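PDB 2AP3: conserved hypothetical protein from Staphylococcus aureus subsp. aureus, which is of unknown function but is probably a helical-bundle lipoprotein that binds the cell wall. Local coordinates for residues K111-K125 and Y181-V195. Numbering follows the deposited sequence.
Sequences KRKEVKQLDDVLKEK and YTKVLNKVQKEKQDV. Unlike the reference sequence in segment 181-195: Q189 (reference Gly).
Q117 NE2 gives a nearly straight hydrogen bond to E191 OE1 (3.0 Å, 165°), and a water holds the other oxygen of the same carboxylate. OE1 lies close to the amide plane of Q117, whereas NE2 comes to the carboxylate from above its plane, the two planes being 69° apart. The water on E191 OE2 also donates to the backbone O of E114, tying the carboxylate to the opposite helix twice. A bend in the Q117 chain at chi2 folds the amide over the acid. A second water spans E114 OE2 and D194 OD2, bridging two like charges. K111, its chain bent at chi2 and chi3, brings NZ to E114 OE1, one turn on, in a salt bridge of 2.7 Å. Beneath this polar edge, L118 and V121 are knobs in holes: L118 between V188, E191, K192 and V195, with CD1 3.7 Å from E191 CB, and V121 among V184, K187, V188 and E191, its CG1 3.7 Å from V188 CG2. At the far end, the extended K125 chain runs past the Y181 hydroxyl and L185 CD2 toward its salt-bridge partner E32. Segments 111-125 and 181-195 run antiparallel at 166°, their axes 9.2 Å apart at closest approach, within an elongated helical bundle, where helix 10-30 touches L118, L122, K192 and V195, and F96 of helix 61-96 reaches L122.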
loop_
_atom_site.group_PDB
_atom_site.type_symbol
_atom_site.label_atom_id
_atom_site.label_comp_id
_atom_site.label_asym_id
_atom_site.label_seq_id
_atom_site.Cartn_x
_atom_site.Cartn_y
_atom_site.Cartn_z
ATOM N N LYS A 111 -19.356 23.627 -4.576
ATOM C CA LYS A 111 -18.832 22.794 -3.500
ATOM C C LYS A 111 -19.107 21.325 -3.770
ATOM O O LYS A 111 -18.271 20.476 -3.449
ATOM C CB LYS A 111 -19.416 23.232 -2.152
ATOM C CG LYS A 111 -18.955 24.611 -1.690
ATOM C CD LYS A 111 -17.470 24.657 -1.334
ATOM C CE LYS A 111 -17.115 23.686 -0.230
ATOM N NZ LYS A 111 -15.625 23.565 -0.105
ATOM N N ARG A 112 -20.243 21.016 -4.385
ATOM C CA ARG A 112 -20.590 19.633 -4.714
ATOM C C ARG A 112 -19.598 19.008 -5.720
ATOM O O ARG A 112 -19.259 17.816 -5.625
ATOM C CB ARG A 112 -22.019 19.514 -5.219
ATOM C CG ARG A 112 -22.502 18.053 -5.296
ATOM C CD ARG A 112 -23.982 17.941 -5.570
ATOM N NE ARG A 112 -24.313 18.515 -6.867
ATOM C CZ ARG A 112 -24.887 19.699 -7.048
ATOM N NH1 ARG A 112 -25.224 20.466 -6.013
ATOM N NH2 ARG A 112 -25.132 20.111 -8.282
ATOM N N LYS A 113 -19.128 19.811 -6.666
ATOM C CA LYS A 113 -18.124 19.324 -7.629
ATOM C C LYS A 113 -16.784 19.064 -6.950
ATOM O O LYS A 113 -16.078 18.119 -7.306
ATOM C CB LYS A 113 -17.979 20.271 -8.824
ATOM C CG LYS A 113 -19.170 20.220 -9.746
ATOM C CD LYS A 113 -18.764 20.492 -11.168
ATOM C CE LYS A 113 -19.982 20.760 -12.049
ATOM N NZ LYS A 113 -20.881 19.582 -12.216
ATOM N N GLU A 114 -16.431 19.883 -5.964
ATOM C CA GLU A 114 -15.193 19.651 -5.229
ATOM C C GLU A 114 -15.261 18.290 -4.525
ATOM O O GLU A 114 -14.269 17.555 -4.460
ATOM C CB GLU A 114 -14.943 20.765 -4.218
ATOM C CG GLU A 114 -14.712 22.120 -4.855
ATOM C CD GLU A 114 -14.406 23.198 -3.844
ATOM O OE1 GLU A 114 -14.996 23.188 -2.739
ATOM O OE2 GLU A 114 -13.576 24.070 -4.166
ATOM N N VAL A 115 -16.447 17.947 -4.022
ATOM C CA VAL A 115 -16.663 16.674 -3.317
ATOM C C VAL A 115 -16.539 15.482 -4.260
ATOM O O VAL A 115 -15.864 14.497 -3.930
ATOM C CB VAL A 115 -18.016 16.672 -2.554
ATOM C CG1 VAL A 115 -18.394 15.258 -2.062
ATOM C CG2 VAL A 115 -17.951 17.647 -1.390
ATOM N N LYS A 116 -17.171 15.578 -5.429
ATOM C CA LYS A 116 -17.084 14.540 -6.440
ATOM C C LYS A 116 -15.625 14.325 -6.845
ATOM O O LYS A 116 -15.210 13.196 -7.094
ATOM C CB LYS A 116 -17.957 14.875 -7.653
ATOM C CG LYS A 116 -19.449 14.788 -7.347
ATOM C CD LYS A 116 -20.322 14.892 -8.588
ATOM C CE LYS A 116 -21.791 14.679 -8.220
ATOM N NZ LYS A 116 -22.738 14.969 -9.343
ATOM N N GLN A 117 -14.849 15.410 -6.859
ATOM C CA GLN A 117 -13.431 15.348 -7.213
ATOM C C GLN A 117 -12.618 14.634 -6.128
ATOM O O GLN A 117 -11.743 13.827 -6.445
ATOM C CB GLN A 117 -12.877 16.755 -7.518
ATOM C CG GLN A 117 -11.357 16.852 -7.696
ATOM C CD GLN A 117 -10.824 16.053 -8.871
ATOM O OE1 GLN A 117 -11.575 15.657 -9.770
ATOM N NE2 GLN A 117 -9.508 15.828 -8.882
ATOM N N LEU A 118 -12.905 14.924 -4.862
ATOM C CA LEU A 118 -12.273 14.188 -3.764
ATOM C C LEU A 118 -12.590 12.694 -3.856
ATOM O O LEU A 118 -11.686 11.857 -3.690
ATOM C CB LEU A 118 -12.681 14.755 -2.402
ATOM C CG LEU A 118 -12.181 14.024 -1.143
ATOM C CD1 LEU A 118 -10.637 13.874 -1.098
ATOM C CD2 LEU A 118 -12.686 14.753 0.074
ATOM N N ASP A 119 -13.856 12.365 -4.129
ATOM C CA ASP A 119 -14.285 10.968 -4.336
ATOM C C ASP A 119 -13.560 10.288 -5.478
ATOM O O ASP A 119 -13.246 9.101 -5.415
ATOM C CB ASP A 119 -15.784 10.883 -4.624
ATOM C CG ASP A 119 -16.615 10.790 -3.380
ATOM O OD1 ASP A 119 -16.064 10.507 -2.290
ATOM O OD2 ASP A 119 -17.849 11.014 -3.501
ATOM N N ASP A 120 -13.314 11.036 -6.542
ATOM C CA ASP A 120 -12.623 10.480 -7.689
ATOM C C ASP A 120 -11.163 10.195 -7.392
ATOM O O ASP A 120 -10.618 9.230 -7.903
ATOM C CB ASP A 120 -12.753 11.402 -8.902
ATOM C CG ASP A 120 -14.167 11.460 -9.435
ATOM O OD1 ASP A 120 -14.951 10.510 -9.211
ATOM O OD2 ASP A 120 -14.496 12.458 -10.102
ATOM N N VAL A 121 -10.544 11.047 -6.580
ATOM C CA VAL A 121 -9.154 10.864 -6.187
ATOM C C VAL A 121 -9.037 9.702 -5.210
ATOM O O VAL A 121 -8.081 8.935 -5.290
ATOM C CB VAL A 121 -8.519 12.179 -5.643
ATOM C CG1 VAL A 121 -7.063 11.976 -5.195
ATOM C CG2 VAL A 121 -8.563 13.236 -6.740
ATOM N N LEU A 122 -10.028 9.552 -4.329
ATOM C CA LEU A 122 -10.065 8.389 -3.444
ATOM C C LEU A 122 -10.244 7.100 -4.251
ATOM O O LEU A 122 -9.577 6.094 -3.970
ATOM C CB LEU A 122 -11.143 8.548 -2.361
ATOM C CG LEU A 122 -10.790 9.535 -1.244
ATOM C CD1 LEU A 122 -12.047 10.049 -0.532
ATOM C CD2 LEU A 122 -9.842 8.922 -0.218
ATOM N N LYS A 123 -11.105 7.130 -5.271
ATOM C CA LYS A 123 -11.204 6.020 -6.230
ATOM C C LYS A 123 -9.849 5.706 -6.886
ATOM O O LYS A 123 -9.462 4.546 -6.992
ATOM C CB LYS A 123 -12.273 6.305 -7.308
ATOM C CG LYS A 123 -13.683 6.108 -6.793
ATOM C CD LYS A 123 -14.716 6.954 -7.526
ATOM C CE LYS A 123 -16.042 6.890 -6.788
ATOM N NZ LYS A 123 -17.112 7.754 -7.369
ATOM N N GLU A 124 -9.114 6.742 -7.282
ATOM C CA GLU A 124 -7.802 6.545 -7.900
ATOM C C GLU A 124 -6.821 5.930 -6.882
ATOM O O GLU A 124 -5.951 5.116 -7.258
ATOM C CB GLU A 124 -7.253 7.862 -8.463
ATOM C CG GLU A 124 -6.059 7.676 -9.395
ATOM C CD GLU A 124 -6.217 6.468 -10.320
ATOM O OE1 GLU A 124 -7.110 6.483 -11.192
ATOM O OE2 GLU A 124 -5.457 5.491 -10.165
ATOM N N LYS A 125 -6.970 6.307 -5.606
ATOM C CA LYS A 125 -6.127 5.758 -4.529
ATOM C C LYS A 125 -6.258 4.240 -4.489
ATOM O O LYS A 125 -5.257 3.514 -4.491
ATOM C CB LYS A 125 -6.507 6.341 -3.155
ATOM C CG LYS A 125 -5.786 5.660 -1.959
ATOM C CD LYS A 125 -6.387 6.057 -0.594
ATOM C CE LYS A 125 -5.892 5.154 0.555
ATOM N NZ LYS A 125 -6.381 5.599 1.907
ATOM N N TYR A 181 1.746 6.079 -6.184
ATOM C CA TYR A 181 0.830 5.895 -5.060
ATOM C C TYR A 181 1.049 6.984 -4.013
ATOM O O TYR A 181 0.099 7.569 -3.503
ATOM C CB TYR A 181 0.976 4.495 -4.433
ATOM C CG TYR A 181 -0.062 4.209 -3.367
ATOM C CD1 TYR A 181 -1.416 4.186 -3.682
ATOM C CD2 TYR A 181 0.315 3.937 -2.051
ATOM C CE1 TYR A 181 -2.369 3.933 -2.718
ATOM C CE2 TYR A 181 -0.631 3.683 -1.077
ATOM C CZ TYR A 181 -1.968 3.685 -1.423
ATOM O OH TYR A 181 -2.909 3.425 -0.465
ATOM N N THR A 182 2.311 7.264 -3.699
ATOM C CA THR A 182 2.629 8.331 -2.747
ATOM C C THR A 182 2.091 9.669 -3.255
ATOM O O THR A 182 1.519 10.455 -2.473
ATOM C CB THR A 182 4.144 8.378 -2.445
ATOM O OG1 THR A 182 4.553 7.124 -1.879
ATOM C CG2 THR A 182 4.477 9.493 -1.447
ATOM N N LYS A 183 2.235 9.910 -4.561
ATOM C CA LYS A 183 1.621 11.078 -5.197
ATOM C C LYS A 183 0.112 11.162 -4.957
ATOM O O LYS A 183 -0.404 12.245 -4.661
ATOM C CB LYS A 183 1.908 11.127 -6.702
ATOM C CG LYS A 183 3.256 11.722 -7.075
ATOM C CD LYS A 183 3.185 12.276 -8.489
ATOM C CE LYS A 183 4.537 12.766 -8.991
ATOM N NZ LYS A 183 4.421 13.298 -10.377
ATOM N N VAL A 184 -0.599 10.037 -5.074
ATOM C CA VAL A 184 -2.063 10.073 -4.955
ATOM C C VAL A 184 -2.483 10.304 -3.505
ATOM O O VAL A 184 -3.494 10.966 -3.247
ATOM C CB VAL A 184 -2.774 8.824 -5.569
ATOM C CG1 VAL A 184 -2.577 7.584 -4.713
ATOM C CG2 VAL A 184 -4.270 9.104 -5.751
ATOM N N LEU A 185 -1.699 9.788 -2.561
ATOM C CA LEU A 185 -2.010 10.000 -1.152
ATOM C C LEU A 185 -1.901 11.491 -0.854
ATOM O O LEU A 185 -2.696 12.038 -0.077
ATOM C CB LEU A 185 -1.102 9.186 -0.238
ATOM C CG LEU A 185 -1.217 7.651 -0.316
ATOM C CD1 LEU A 185 -0.231 6.980 0.657
ATOM C CD2 LEU A 185 -2.667 7.211 -0.062
ATOM N N ASN A 186 -0.937 12.146 -1.498
ATOM C CA ASN A 186 -0.813 13.609 -1.403
ATOM C C ASN A 186 -1.964 14.362 -2.054
ATOM O O ASN A 186 -2.477 15.332 -1.487
ATOM C CB ASN A 186 0.532 14.081 -1.954
ATOM C CG ASN A 186 1.694 13.618 -1.100
ATOM O OD1 ASN A 186 1.532 13.350 0.095
ATOM N ND2 ASN A 186 2.873 13.522 -1.700
ATOM N N LYS A 187 -2.378 13.914 -3.237
ATOM C CA LYS A 187 -3.496 14.535 -3.935
ATOM C C LYS A 187 -4.786 14.409 -3.119
ATOM O O LYS A 187 -5.628 15.319 -3.142
ATOM C CB LYS A 187 -3.670 13.934 -5.329
ATOM C CG LYS A 187 -4.580 14.743 -6.257
ATOM C CD LYS A 187 -4.757 14.035 -7.590
ATOM C CE LYS A 187 -5.584 14.871 -8.554
ATOM N NZ LYS A 187 -5.441 14.357 -9.949
ATOM N N VAL A 188 -4.942 13.295 -2.398
ATOM C CA VAL A 188 -6.098 13.125 -1.506
ATOM C C VAL A 188 -6.172 14.283 -0.507
ATOM O O VAL A 188 -7.226 14.910 -0.358
ATOM C CB VAL A 188 -6.120 11.734 -0.803
ATOM C CG1 VAL A 188 -7.138 11.702 0.349
ATOM C CG2 VAL A 188 -6.462 10.659 -1.811
ATOM N N GLN A 189 -5.057 14.588 0.149
ATOM C CA GLN A 189 -5.045 15.728 1.062
ATOM C C GLN A 189 -5.305 17.077 0.374
ATOM O O GLN A 189 -5.997 17.919 0.946
ATOM C CB GLN A 189 -3.785 15.771 1.926
ATOM C CG GLN A 189 -3.743 16.961 2.905
ATOM C CD GLN A 189 -5.003 17.093 3.760
ATOM O OE1 GLN A 189 -5.792 18.021 3.575
ATOM N NE2 GLN A 189 -5.192 16.168 4.703
ATOM N N LYS A 190 -4.767 17.291 -0.829
ATOM C CA LYS A 190 -5.039 18.552 -1.544
ATOM C C LYS A 190 -6.538 18.773 -1.794
ATOM O O LYS A 190 -7.043 19.893 -1.636
ATOM C CB LYS A 190 -4.228 18.681 -2.850
ATOM C CG LYS A 190 -4.895 18.099 -4.102
ATOM C CD LYS A 190 -4.297 18.642 -5.387
ATOM C CE LYS A 190 -5.223 18.363 -6.562
ATOM N NZ LYS A 190 -4.723 18.940 -7.846
ATOM N N GLU A 191 -7.243 17.709 -2.177
ATOM C CA GLU A 191 -8.670 17.812 -2.460
ATOM C C GLU A 191 -9.457 18.055 -1.186
ATOM O O GLU A 191 -10.468 18.763 -1.202
ATOM C CB GLU A 191 -9.191 16.576 -3.203
ATOM C CG GLU A 191 -8.489 16.298 -4.544
ATOM C CD GLU A 191 -8.680 17.389 -5.589
ATOM O OE1 GLU A 191 -8.095 17.259 -6.688
ATOM O OE2 GLU A 191 -9.417 18.369 -5.338
ATOM N N LYS A 192 -8.976 17.487 -0.080
ATOM C CA LYS A 192 -9.587 17.704 1.235
ATOM C C LYS A 192 -9.508 19.161 1.661
ATOM O O LYS A 192 -10.478 19.697 2.210
ATOM C CB LYS A 192 -8.936 16.817 2.294
ATOM C CG LYS A 192 -9.429 15.383 2.270
ATOM C CD LYS A 192 -8.655 14.547 3.273
ATOM C CE LYS A 192 -9.098 13.101 3.244
ATOM N NZ LYS A 192 -8.335 12.261 4.220
ATOM N N GLN A 193 -8.356 19.791 1.416
ATOM C CA GLN A 193 -8.140 21.207 1.737
ATOM C C GLN A 193 -9.131 22.102 0.987
ATOM O O GLN A 193 -9.734 23.003 1.580
ATOM C CB GLN A 193 -6.707 21.626 1.406
ATOM C CG GLN A 193 -5.680 21.376 2.516
ATOM C CD GLN A 193 -4.329 22.011 2.199
ATOM O OE1 GLN A 193 -3.673 21.642 1.227
ATOM N NE2 GLN A 193 -3.914 22.972 3.022
ATOM N N ASP A 194 -9.311 21.833 -0.309
ATOM C CA ASP A 194 -10.288 22.568 -1.132
ATOM C C ASP A 194 -11.723 22.348 -0.674
ATOM O O ASP A 194 -12.485 23.307 -0.530
ATOM C CB ASP A 194 -10.165 22.176 -2.608
ATOM C CG ASP A 194 -9.035 22.899 -3.318
ATOM O OD1 ASP A 194 -8.153 23.477 -2.643
ATOM O OD2 ASP A 194 -9.035 22.888 -4.569
ATOM N N VAL A 195 -12.084 21.084 -0.452
ATOM C CA VAL A 195 -13.435 20.710 -0.035
ATOM C C VAL A 195 -13.778 21.371 1.304
ATOM O O VAL A 195 -14.894 21.862 1.506
ATOM C CB VAL A 195 -13.596 19.168 0.045
ATOM C CG1 VAL A 195 -14.846 18.787 0.804
ATOM C CG2 VAL A 195 -13.631 18.562 -1.352
HETATM O O HOH W 1 -11.393 23.075 -5.918
HETATM O O HOH W 2 -11.950 19.034 -4.862
#